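Long-range contacts in exopolysaccharide biosynthesis protein (Pantoea stewartii subsp. stewartii DC283, PDB 6TGF), which modifies the glycan of the bacterial biofilm, probably as an exopolysaccharide-cleaving hydrolase with a parallel beta-helix fold like that of phage tailspikes: residues Phe141-Ser147 / Pro181-Gly185; Lys70-Ala76 / Ser127-Glu133; Arg597-Glu603 / Tyr619-Thr625. All coordinates share one frame. Numbering follows the deposited sequence.

Interaction 1 of 3, residues Phe141-Ser147 / Pro181-Gly185; sequences FNIPDVS and PLFEG
Phe183 is the hub of this surface contact between the end of strand 139-143, with its following loop, and the irregular segment 181-185. Its backbone is extended (phi/psi -156/167), and the p rotamer (chi1 49°) turns the CD2/CE2 side of the ring to Phe141 and Ile143, alternate residues of the strand. Phe141, in the m rotamer, receives the edge of Phe183 on its face in an offset edge-to-face pair, with centroids 5.8 Å apart, planes at 67°, and Phe141 CE1 3.9 Å from Phe183 CE2. Ile143 CD1 presses to 3.4 Å from Phe183 CD2. Beside this pair, Leu182 CD1 reaches within 4.1 Å of Phe141 CZ, and Val146 CB lies 3.8 Å from Phe183 CB.

Farther out, the two segments run side by side in the same direction over Val146-Ser147 and Phe183-Glu184 (CA-CA 4.3 Å for Val146-Phe183, 5.2 Å for Ser147-Glu184). One short backbone hydrogen bond, Glu184 N to Val146 O at 2.6 Å, fixes this register. Val146 lies within an Asx turn, in which Asp145 OD1 accepts from Ser147 N at 3.3 Å. The Glu184 carboxylate turns to Ser207 OG and Phe208 N. A loop thus packs on outermost strand 139-143 of an antiparallel sheet, joining it to the mixed sheet next in the chain, where Gly185 makes a backbone hydrogen bond with Gly206 and Pro181 packs on strand 224-228.

Interaction 2 of 3, residues Lys70-Ala76 / Ser127-Glu133; sequences KLWIGRA and SHAMALE
Strands 70-74 and 129-133 run antiparallel, their axes 4.6 Å apart at closest and at 166°, in a register pairing Gly74 with Ala129 and Lys70 with Glu133. At Ser127 the pairing has yet to begin: a water bridges Ser127 O (2.7 Å) and Ala76 N (2.9 Å), and Ser127 OG lies 3.3 Å from Ala76 CB. His128, chi1 p, sets CD2 3.7 Å from Ile73 CG2, while its ND1 bonds to Asn125 O.

Ala129 forms the first hydrogen-bonded pair: its N donates to Gly74 O at 2.7 Å and its O accepts from Gly74 N at 2.8 Å. Met130, opposite Ile73 in a non-hydrogen-bonded pair, is extended (t, t, m) and brings CE to 3.9 Å from Ile73 CD1 and CG to 3.9 Å from Leu71 CD1. Ala131 pairs with Trp72 through Trp72 N to Ala131 O (2.8 Å) and Ala131 N to Trp72 O (3.0 Å); its small CB sits 4.0 Å from Trp72 CB. Leu132 returns to the Met130 face, CD1 4.4 Å from Leu71 CB. Glu133 closes the pairing with Lys70 N to Glu133 O (2.8 Å) and Glu133 N to Lys70 O (3.0 Å); its OE1 approaches Trp72 CH2 at 3.4 Å, and OE2 makes a salt bridge to Arg81.

Leu71, Ile73, Met130 and Leu132 share the face packed on strand 48-51 and Leu107. This is the regular, alternating pairing of the central strands in a four-stranded antiparallel sheet, consistent with a head-binding domain as in phage tailspikes.

Interaction 3 of 3, residues Arg597-Glu603 / Tyr619-Thr625; sequences RKKDHAE and YVAKTDT
Hydrogen bonds link two turn regions at the His601-Asp624 approach (CA-CA 4.2 Å). His601, at positive phi (59/-162), donates from N to Asp624 OD1 at 3.3 Å, and its m-rotamer ring makes a weak bond from ND1 to Ala621 O (2.7 Å, angle 117°). Within the first turn, Lys598 N bonds to His601 O at 2.8 Å. Outside the segments, Arg597 NH1 hydrogen-bonds to Ser552 O, and the Glu603 carboxylate hydrogen-bonds to Thr573 and Gly572 of the second subunit. The turns close two beta-hairpins, 589-597/602-610 and 614-620/626-633, which belong to different five-stranded antiparallel sheets, so the contact ties one sheet's hairpin to the other's. Packing fills the rest. His601 CB meets Ala621 CB at 3.8 Å. Tyr619, chi1 p, packs against the start of strand 602-610, CE2 3.3 Å from Ala602 O and OH 3.6 Å from Glu603 CA. The all-trans Arg597 lays one guanidinium face over Asp624 C, with CD 3.1 Å from Asp624 O and NH1 3.7 Å from Thr625 CG2.

In the fold
Interactions 1 and 2 share a sheet: strands 129-134 and 139-143 are neighbours, and Ile143 O lies 2.9 Å from Met130 N, a probable hydrogen bond. Interaction 2 is the more buried, built on repeated backbone bonds with an apolar face; interaction 1, at that sheet's edge, is a surface contact in which one aromatic pair with aliphatic neighbours and a single backbone bond reach the loop that leads into a different sheet. Interaction 3 is partly buried and lies on the opposite side of the chain's centre, about 106 Å from interaction 1 and 115 Å from interaction 2 between centres. It relies on turns and polar side chains, and it alone of the three touches another subunit.

Interaction 1 of 3, residues Phe141-Ser147 / Pro181-Gly185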
loop_
_atom_site.group_PDB
_atom_site.type_symbol
_atom_site.label_atom_id
_atom_site.label_comp_id
_atom_site.label_asym_id
_atom_site.label_seq_id
_atom_site.Cartn_x
_atom_site.Cartn_y
_atom_site.Cartn_z
ATOM N N PHE B 141 -50.038 -24.441 28.751
ATOM C CA PHE B 141 -49.084 -23.925 29.769
ATOM C C PHE B 141 -49.475 -24.440 31.156
ATOM O O PHE B 141 -50.654 -24.783 31.372
ATOM C CB PHE B 141 -49.088 -22.397 29.881
ATOM C CG PHE B 141 -49.126 -21.614 28.595
ATOM C CD1 PHE B 141 -48.009 -21.534 27.778
ATOM C CD2 PHE B 141 -50.260 -20.901 28.237
ATOM C CE1 PHE B 141 -48.043 -20.791 26.608
ATOM C CE2 PHE B 141 -50.292 -20.158 27.067
ATOM C CZ PHE B 141 -49.183 -20.103 26.255
ATOM N N ASN B 142 -48.499 -24.460 32.067
ATOM C CA ASN B 142 -48.702 -24.528 33.539
ATOM C C ASN B 142 -47.533 -23.793 34.202
ATOM O O ASN B 142 -46.561 -24.460 34.606
ATOM C CB ASN B 142 -48.854 -25.968 34.034
ATOM C CG ASN B 142 -49.188 -26.055 35.509
ATOM O OD1 ASN B 142 -49.682 -25.096 36.100
ATOM N ND2 ASN B 142 -48.933 -27.205 36.110
ATOM N N ILE B 143 -47.625 -22.463 34.279
ATOM C CA ILE B 143 -46.535 -21.560 34.754
ATOM C C ILE B 143 -46.870 -21.105 36.172
ATOM O O ILE B 143 -47.864 -20.411 36.381
ATOM C CB ILE B 143 -46.349 -20.374 33.787
ATOM C CG1 ILE B 143 -46.087 -20.853 32.356
ATOM C CG2 ILE B 143 -45.252 -19.441 34.278
ATOM C CD1 ILE B 143 -46.338 -19.807 31.296
ATOM N N PRO B 144 -46.049 -21.473 37.184
ATOM C CA PRO B 144 -46.332 -21.120 38.576
ATOM C C PRO B 144 -46.047 -19.644 38.893
ATOM O O PRO B 144 -46.619 -19.137 39.836
ATOM C CB PRO B 144 -45.395 -22.045 39.366
ATOM C CG PRO B 144 -44.214 -22.248 38.442
ATOM C CD PRO B 144 -44.800 -22.239 37.045
ATOM N N ASP B 145 -45.169 -19.002 38.117
ATOM C CA ASP B 145 -44.844 -17.556 38.239
ATOM C C ASP B 145 -44.364 -17.052 36.875
ATOM O O ASP B 145 -43.291 -17.500 36.428
ATOM C CB ASP B 145 -43.809 -17.318 39.342
ATOM C CG ASP B 145 -43.519 -15.854 39.631
ATOM O OD1 ASP B 145 -44.292 -14.989 39.164
ATOM O OD2 ASP B 145 -42.520 -15.587 40.331
ATOM N N VAL B 146 -45.131 -16.149 36.255
ATOM C CA VAL B 146 -44.860 -15.593 34.893
ATOM C C VAL B 146 -43.668 -14.628 34.960
ATOM O O VAL B 146 -43.201 -14.213 33.887
ATOM C CB VAL B 146 -46.106 -14.912 34.287
ATOM C CG1 VAL B 146 -47.282 -15.871 34.183
ATOM C CG2 VAL B 146 -46.508 -13.648 35.036
ATOM N N SER B 147 -43.200 -14.286 36.167
ATOM C CA SER B 147 -42.040 -13.389 36.416
ATOM C C SER B 147 -40.721 -14.176 36.424
ATOM O O SER B 147 -39.660 -13.523 36.407
ATOM C CB SER B 147 -42.225 -12.627 37.702
ATOM O OG SER B 147 -43.448 -11.902 37.689
ATOM N N PRO B 181 -45.851 -9.153 27.316
ATOM C CA PRO B 181 -45.520 -10.576 27.235
ATOM C C PRO B 181 -46.446 -11.427 28.116
ATOM O O PRO B 181 -46.862 -10.949 29.157
ATOM C CB PRO B 181 -44.073 -10.664 27.747
ATOM C CG PRO B 181 -43.515 -9.263 27.590
ATOM C CD PRO B 181 -44.703 -8.335 27.742
ATOM N N LEU B 182 -46.745 -12.655 27.680
ATOM C CA LEU B 182 -47.558 -13.637 28.451
ATOM C C LEU B 182 -46.815 -14.004 29.740
ATOM O O LEU B 182 -47.476 -14.095 30.795
ATOM C CB LEU B 182 -47.814 -14.885 27.598
ATOM C CG LEU B 182 -48.878 -14.742 26.511
ATOM C CD1 LEU B 182 -48.976 -16.016 25.686
ATOM C CD2 LEU B 182 -50.234 -14.393 27.108
ATOM N N PHE B 183 -45.497 -14.201 29.643
ATOM C CA PHE B 183 -44.607 -14.604 30.764
ATOM C C PHE B 183 -43.166 -14.166 30.473
ATOM O O PHE B 183 -42.866 -13.780 29.324
ATOM C CB PHE B 183 -44.693 -16.117 30.980
ATOM C CG PHE B 183 -44.533 -16.939 29.726
ATOM C CD1 PHE B 183 -43.274 -17.256 29.239
ATOM C CD2 PHE B 183 -45.641 -17.394 29.029
ATOM C CE1 PHE B 183 -43.128 -18.009 28.085
ATOM C CE2 PHE B 183 -45.493 -18.150 27.876
ATOM C CZ PHE B 183 -44.238 -18.454 27.405
ATOM N N GLU B 184 -42.308 -14.227 31.496
ATOM C CA GLU B 184 -40.854 -13.919 31.409
ATOM C C GLU B 184 -40.188 -14.939 30.476
ATOM O O GLU B 184 -40.216 -16.147 30.801
ATOM C CB GLU B 184 -40.223 -13.947 32.804
ATOM C CG GLU B 184 -38.753 -13.557 32.828
ATOM C CD GLU B 184 -38.470 -12.092 32.548
ATOM O OE1 GLU B 184 -39.264 -11.238 32.991
ATOM O OE2 GLU B 184 -37.452 -11.807 31.888
ATOM N N GLY B 185 -39.627 -14.467 29.359
ATOM C CA GLY B 185 -38.914 -15.296 28.368
ATOM C C GLY B 185 -39.799 -15.703 27.203
ATOM O O GLY B 185 -39.321 -16.480 26.353
#

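Interaction 2 of 3, residues Lys70-Ala76 / Ser127-Glu133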
loop_
_atom_site.group_PDB
_atom_site.type_symbol
_atom_site.label_atom_id
_atom_site.label_comp_id
_atom_site.label_asym_id
_atom_site.label_seq_id
_atom_site.Cartn_x
_atom_site.Cartn_y
_atom_site.Cartn_z
ATOM N N LYS B 70 -59.766 -23.178 28.547
ATOM C CA LYS B 70 -59.993 -22.524 29.864
ATOM C C LYS B 70 -58.694 -21.873 30.348
ATOM O O LYS B 70 -57.655 -22.558 30.338
ATOM C CB LYS B 70 -60.485 -23.554 30.885
ATOM C CG LYS B 70 -61.640 -24.438 30.427
ATOM C CD LYS B 70 -62.741 -24.573 31.454
ATOM C CE LYS B 70 -63.532 -25.857 31.322
ATOM N NZ LYS B 70 -64.620 -25.922 32.326
ATOM N N LEU B 71 -58.767 -20.604 30.768
ATOM C CA LEU B 71 -57.622 -19.802 31.281
ATOM C C LEU B 71 -57.768 -19.620 32.798
ATOM O O LEU B 71 -58.874 -19.258 33.249
ATOM C CB LEU B 71 -57.594 -18.455 30.551
ATOM C CG LEU B 71 -56.514 -17.467 30.997
ATOM C CD1 LEU B 71 -55.120 -18.013 30.723
ATOM C CD2 LEU B 71 -56.699 -16.121 30.315
ATOM N N TRP B 72 -56.686 -19.871 33.541
ATOM C CA TRP B 72 -56.579 -19.679 35.014
ATOM C C TRP B 72 -55.515 -18.618 35.310
ATOM O O TRP B 72 -54.424 -18.701 34.718
ATOM C CB TRP B 72 -56.231 -20.999 35.712
ATOM C CG TRP B 72 -57.360 -21.973 35.855
ATOM C CD1 TRP B 72 -58.261 -22.045 36.878
ATOM C CD2 TRP B 72 -57.683 -23.053 34.962
ATOM N NE1 TRP B 72 -59.127 -23.085 36.678
ATOM C CE2 TRP B 72 -58.797 -23.724 35.512
ATOM C CE3 TRP B 72 -57.148 -23.513 33.754
ATOM C CZ2 TRP B 72 -59.386 -24.822 34.889
ATOM C CZ3 TRP B 72 -57.727 -24.603 33.142
ATOM C CH2 TRP B 72 -58.831 -25.247 33.703
ATOM N N ILE B 73 -55.829 -17.667 36.194
ATOM C CA ILE B 73 -54.868 -16.679 36.772
ATOM C C ILE B 73 -54.813 -16.933 38.282
ATOM O O ILE B 73 -55.805 -16.622 38.967
ATOM C CB ILE B 73 -55.282 -15.227 36.450
ATOM C CG1 ILE B 73 -55.753 -15.055 35.002
ATOM C CG2 ILE B 73 -54.161 -14.259 36.800
ATOM C CD1 ILE B 73 -54.685 -15.306 33.963
ATOM N N GLY B 74 -53.704 -17.497 38.770
ATOM C CA GLY B 74 -53.542 -17.927 40.174
ATOM C C GLY B 74 -52.410 -17.199 40.874
ATOM O O GLY B 74 -51.695 -16.427 40.206
ATOM N N ARG B 75 -52.255 -17.443 42.180
ATOM C CA ARG B 75 -51.194 -16.841 43.030
ATOM C C ARG B 75 -49.822 -17.289 42.518
ATOM O O ARG B 75 -49.688 -18.474 42.151
ATOM C CB ARG B 75 -51.358 -17.264 44.492
ATOM C CG ARG B 75 -50.473 -16.487 45.459
ATOM C CD ARG B 75 -50.368 -17.117 46.833
ATOM N NE ARG B 75 -51.400 -18.116 47.071
ATOM C CZ ARG B 75 -51.206 -19.432 47.097
ATOM N NH1 ARG B 75 -50.003 -19.948 46.913
ATOM N NH2 ARG B 75 -52.232 -20.233 47.317
ATOM N N ALA B 76 -48.848 -16.375 42.512
ATOM C CA ALA B 76 -47.442 -16.642 42.129
ATOM C C ALA B 76 -46.871 -17.740 43.036
ATOM O O ALA B 76 -46.919 -17.568 44.271
ATOM C CB ALA B 76 -46.634 -15.371 42.213
ATOM N N SER B 127 -47.659 -10.079 39.422
ATOM C CA SER B 127 -47.141 -11.339 40.016
ATOM C C SER B 127 -48.294 -12.343 40.117
ATOM O O SER B 127 -49.160 -12.160 40.993
ATOM C CB SER B 127 -46.499 -11.087 41.358
ATOM O OG SER B 127 -45.802 -12.238 41.808
ATOM N N HIS B 128 -48.315 -13.349 39.237
ATOM C CA HIS B 128 -49.384 -14.381 39.168
ATOM C C HIS B 128 -48.873 -15.647 38.474
ATOM O O HIS B 128 -47.975 -15.539 37.616
ATOM C CB HIS B 128 -50.625 -13.822 38.458
ATOM C CG HIS B 128 -50.403 -13.479 37.023
ATOM N ND1 HIS B 128 -50.005 -12.220 36.617
ATOM C CD2 HIS B 128 -50.523 -14.219 35.898
ATOM C CE1 HIS B 128 -49.888 -12.197 35.306
ATOM N NE2 HIS B 128 -50.200 -13.412 34.840
ATOM N N ALA B 129 -49.430 -16.798 38.857
ATOM C CA ALA B 129 -49.372 -18.070 38.104
ATOM C C ALA B 129 -50.415 -18.009 36.985
ATOM O O ALA B 129 -51.457 -17.356 37.190
ATOM C CB ALA B 129 -49.631 -19.237 39.022
ATOM N N MET B 130 -50.142 -18.659 35.851
ATOM C CA MET B 130 -51.072 -18.722 34.693
ATOM C C MET B 130 -51.073 -20.144 34.124
ATOM O O MET B 130 -49.978 -20.699 33.905
ATOM C CB MET B 130 -50.666 -17.726 33.603
ATOM C CG MET B 130 -51.730 -17.528 32.540
ATOM S SD MET B 130 -51.141 -16.522 31.157
ATOM C CE MET B 130 -51.485 -14.878 31.781
ATOM N N ALA B 131 -52.269 -20.699 33.902
ATOM C CA ALA B 131 -52.495 -22.057 33.357
ATOM C C ALA B 131 -53.530 -21.986 32.229
ATOM O O ALA B 131 -54.575 -21.337 32.423
ATOM C CB ALA B 131 -52.943 -22.983 34.460
ATOM N N LEU B 132 -53.231 -22.623 31.093
ATOM C CA LEU B 132 -54.146 -22.746 29.930
ATOM C C LEU B 132 -54.347 -24.231 29.609
ATOM O O LEU B 132 -53.338 -24.932 29.398
ATOM C CB LEU B 132 -53.548 -21.997 28.734
ATOM C CG LEU B 132 -54.397 -21.983 27.464
ATOM C CD1 LEU B 132 -55.704 -21.237 27.680
ATOM C CD2 LEU B 132 -53.624 -21.367 26.310
ATOM N N GLU B 133 -55.607 -24.680 29.603
ATOM C CA GLU B 133 -56.041 -26.004 29.086
ATOM C C GLU B 133 -56.883 -25.784 27.826
ATOM O O GLU B 133 -57.518 -24.715 27.726
ATOM C CB GLU B 133 -56.875 -26.762 30.121
ATOM C CG GLU B 133 -56.083 -27.242 31.322
ATOM C CD GLU B 133 -56.844 -28.172 32.252
ATOM O OE1 GLU B 133 -58.090 -28.188 32.184
ATOM O OE2 GLU B 133 -56.189 -28.883 33.040
HETATM O O HOH W 1 -49.798 -13.684 43.119
#

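Interaction 3 of 3, residues Arg597-Glu603 / Tyr619-Thr625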
loop_
_atom_site.group_PDB
_atom_site.type_symbol
_atom_site.label_atom_id
_atom_site.label_comp_id
_atom_site.label_asym_id
_atom_site.label_seq_id
_atom_site.Cartn_x
_atom_site.Cartn_y
_atom_site.Cartn_z
ATOM N N ARG B 597 26.760 27.122 -28.046
ATOM C CA ARG B 597 25.883 27.521 -29.176
ATOM C C ARG B 597 26.042 29.031 -29.380
ATOM O O ARG B 597 25.756 29.786 -28.430
ATOM C CB ARG B 597 24.419 27.154 -28.916
ATOM C CG ARG B 597 23.491 27.527 -30.065
ATOM C CD ARG B 597 22.025 27.233 -29.811
ATOM N NE ARG B 597 21.168 28.039 -30.674
ATOM C CZ ARG B 597 19.838 27.983 -30.703
ATOM N NH1 ARG B 597 19.181 27.146 -29.916
ATOM N NH2 ARG B 597 19.166 28.769 -31.527
ATOM N N LYS B 598 26.494 29.445 -30.568
ATOM C CA LYS B 598 26.701 30.868 -30.943
ATOM C C LYS B 598 25.397 31.413 -31.539
ATOM O O LYS B 598 24.382 30.690 -31.489
ATOM C CB LYS B 598 27.874 30.985 -31.922
ATOM C CG LYS B 598 29.171 30.333 -31.460
ATOM C CD LYS B 598 29.676 30.852 -30.130
ATOM C CE LYS B 598 31.037 30.303 -29.759
ATOM N NZ LYS B 598 31.549 30.908 -28.508
ATOM N N LYS B 599 25.423 32.640 -32.071
ATOM C CA LYS B 599 24.272 33.272 -32.772
ATOM C C LYS B 599 23.822 32.341 -33.905
ATOM O O LYS B 599 22.600 32.160 -34.070
ATOM C CB LYS B 599 24.649 34.660 -33.302
ATOM C CG LYS B 599 25.130 35.647 -32.245
ATOM C CD LYS B 599 25.009 37.106 -32.649
ATOM C CE LYS B 599 25.789 37.476 -33.894
ATOM N NZ LYS B 599 27.251 37.315 -33.711
ATOM N N ASP B 600 24.786 31.770 -34.635
ATOM C CA ASP B 600 24.583 30.724 -35.674
ATOM C C ASP B 600 25.479 29.527 -35.342
ATOM O O ASP B 600 26.687 29.745 -35.136
ATOM C CB ASP B 600 24.909 31.255 -37.071
ATOM C CG ASP B 600 24.333 32.632 -37.348
ATOM O OD1 ASP B 600 23.099 32.729 -37.518
ATOM O OD2 ASP B 600 25.121 33.598 -37.374
ATOM N N HIS B 601 24.910 28.320 -35.293
ATOM C CA HIS B 601 25.634 27.050 -35.012
ATOM C C HIS B 601 26.302 27.135 -33.634
ATOM O O HIS B 601 25.900 28.000 -32.832
ATOM C CB HIS B 601 26.650 26.763 -36.128
ATOM C CG HIS B 601 26.070 26.799 -37.500
ATOM N ND1 HIS B 601 25.473 25.695 -38.079
ATOM C CD2 HIS B 601 25.989 27.793 -38.409
ATOM C CE1 HIS B 601 25.050 26.010 -39.286
ATOM N NE2 HIS B 601 25.354 27.292 -39.513
ATOM N N ALA B 602 27.276 26.257 -33.376
ATOM C CA ALA B 602 28.138 26.246 -32.171
ATOM C C ALA B 602 29.604 26.187 -32.609
ATOM O O ALA B 602 29.865 25.755 -33.748
ATOM C CB ALA B 602 27.779 25.071 -31.293
ATOM N N GLU B 603 30.513 26.625 -31.735
ATOM C CA GLU B 603 31.985 26.483 -31.898
ATOM C C GLU B 603 32.541 25.816 -30.637
ATOM O O GLU B 603 31.843 25.845 -29.607
ATOM C CB GLU B 603 32.624 27.846 -32.174
ATOM C CG GLU B 603 32.346 28.355 -33.578
ATOM C CD GLU B 603 32.576 29.839 -33.806
ATOM O OE1 GLU B 603 32.987 30.533 -32.856
ATOM O OE2 GLU B 603 32.337 30.300 -34.940
ATOM N N TYR B 619 34.211 18.659 -34.422
ATOM C CA TYR B 619 32.748 18.771 -34.188
ATOM C C TYR B 619 32.026 19.041 -35.514
ATOM O O TYR B 619 32.681 19.424 -36.504
ATOM C CB TYR B 619 32.450 19.853 -33.147
ATOM C CG TYR B 619 32.716 21.265 -33.601
ATOM C CD1 TYR B 619 33.976 21.828 -33.482
ATOM C CD2 TYR B 619 31.709 22.044 -34.147
ATOM C CE1 TYR B 619 34.230 23.126 -33.898
ATOM C CE2 TYR B 619 31.946 23.341 -34.569
ATOM C CZ TYR B 619 33.210 23.887 -34.442
ATOM O OH TYR B 619 33.450 25.165 -34.855
ATOM N N VAL B 620 30.707 18.831 -35.512
ATOM C CA VAL B 620 29.792 19.055 -36.669
ATOM C C VAL B 620 28.562 19.813 -36.158
ATOM O O VAL B 620 27.710 19.180 -35.506
ATOM C CB VAL B 620 29.402 17.724 -37.341
ATOM C CG1 VAL B 620 28.365 17.917 -38.437
ATOM C CG2 VAL B 620 30.618 16.990 -37.886
ATOM N N ALA B 621 28.494 21.117 -36.435
ATOM C CA ALA B 621 27.350 22.002 -36.114
ATOM C C ALA B 621 26.600 22.336 -37.409
ATOM O O ALA B 621 26.903 23.381 -38.017
ATOM C CB ALA B 621 27.843 23.241 -35.410
ATOM N N LYS B 622 25.670 21.463 -37.816
ATOM C CA LYS B 622 24.922 21.556 -39.102
ATOM C C LYS B 622 23.522 22.143 -38.875
ATOM O O LYS B 622 22.821 22.378 -39.879
ATOM C CB LYS B 622 24.850 20.183 -39.778
ATOM C CG LYS B 622 25.987 19.906 -40.751
ATOM C CD LYS B 622 25.938 18.534 -41.387
ATOM C CE LYS B 622 27.295 18.031 -41.835
ATOM N NZ LYS B 622 28.122 19.099 -42.444
ATOM N N THR B 623 23.125 22.358 -37.617
ATOM C CA THR B 623 21.909 23.124 -37.230
ATOM C C THR B 623 22.281 24.100 -36.110
ATOM O O THR B 623 23.385 23.960 -35.548
ATOM C CB THR B 623 20.757 22.201 -36.810
ATOM O OG1 THR B 623 20.996 21.745 -35.479
ATOM C CG2 THR B 623 20.575 21.013 -37.730
ATOM N N ASP B 624 21.390 25.048 -35.804
ATOM C CA ASP B 624 21.575 26.049 -34.720
ATOM C C ASP B 624 21.589 25.335 -33.362
ATOM O O ASP B 624 22.341 25.782 -32.476
ATOM C CB ASP B 624 20.492 27.132 -34.768
ATOM C CG ASP B 624 20.677 28.155 -35.876
ATOM O OD1 ASP B 624 21.810 28.275 -36.385
ATOM O OD2 ASP B 624 19.685 28.828 -36.218
ATOM N N THR B 625 20.807 24.259 -33.220
ATOM C CA THR B 625 20.531 23.560 -31.935
ATOM C C THR B 625 21.494 22.384 -31.718
ATOM O O THR B 625 21.884 22.164 -30.554
ATOM C CB THR B 625 19.077 23.071 -31.887
ATOM O OG1 THR B 625 18.869 22.196 -32.997
ATOM C CG2 THR B 625 18.075 24.202 -31.927
#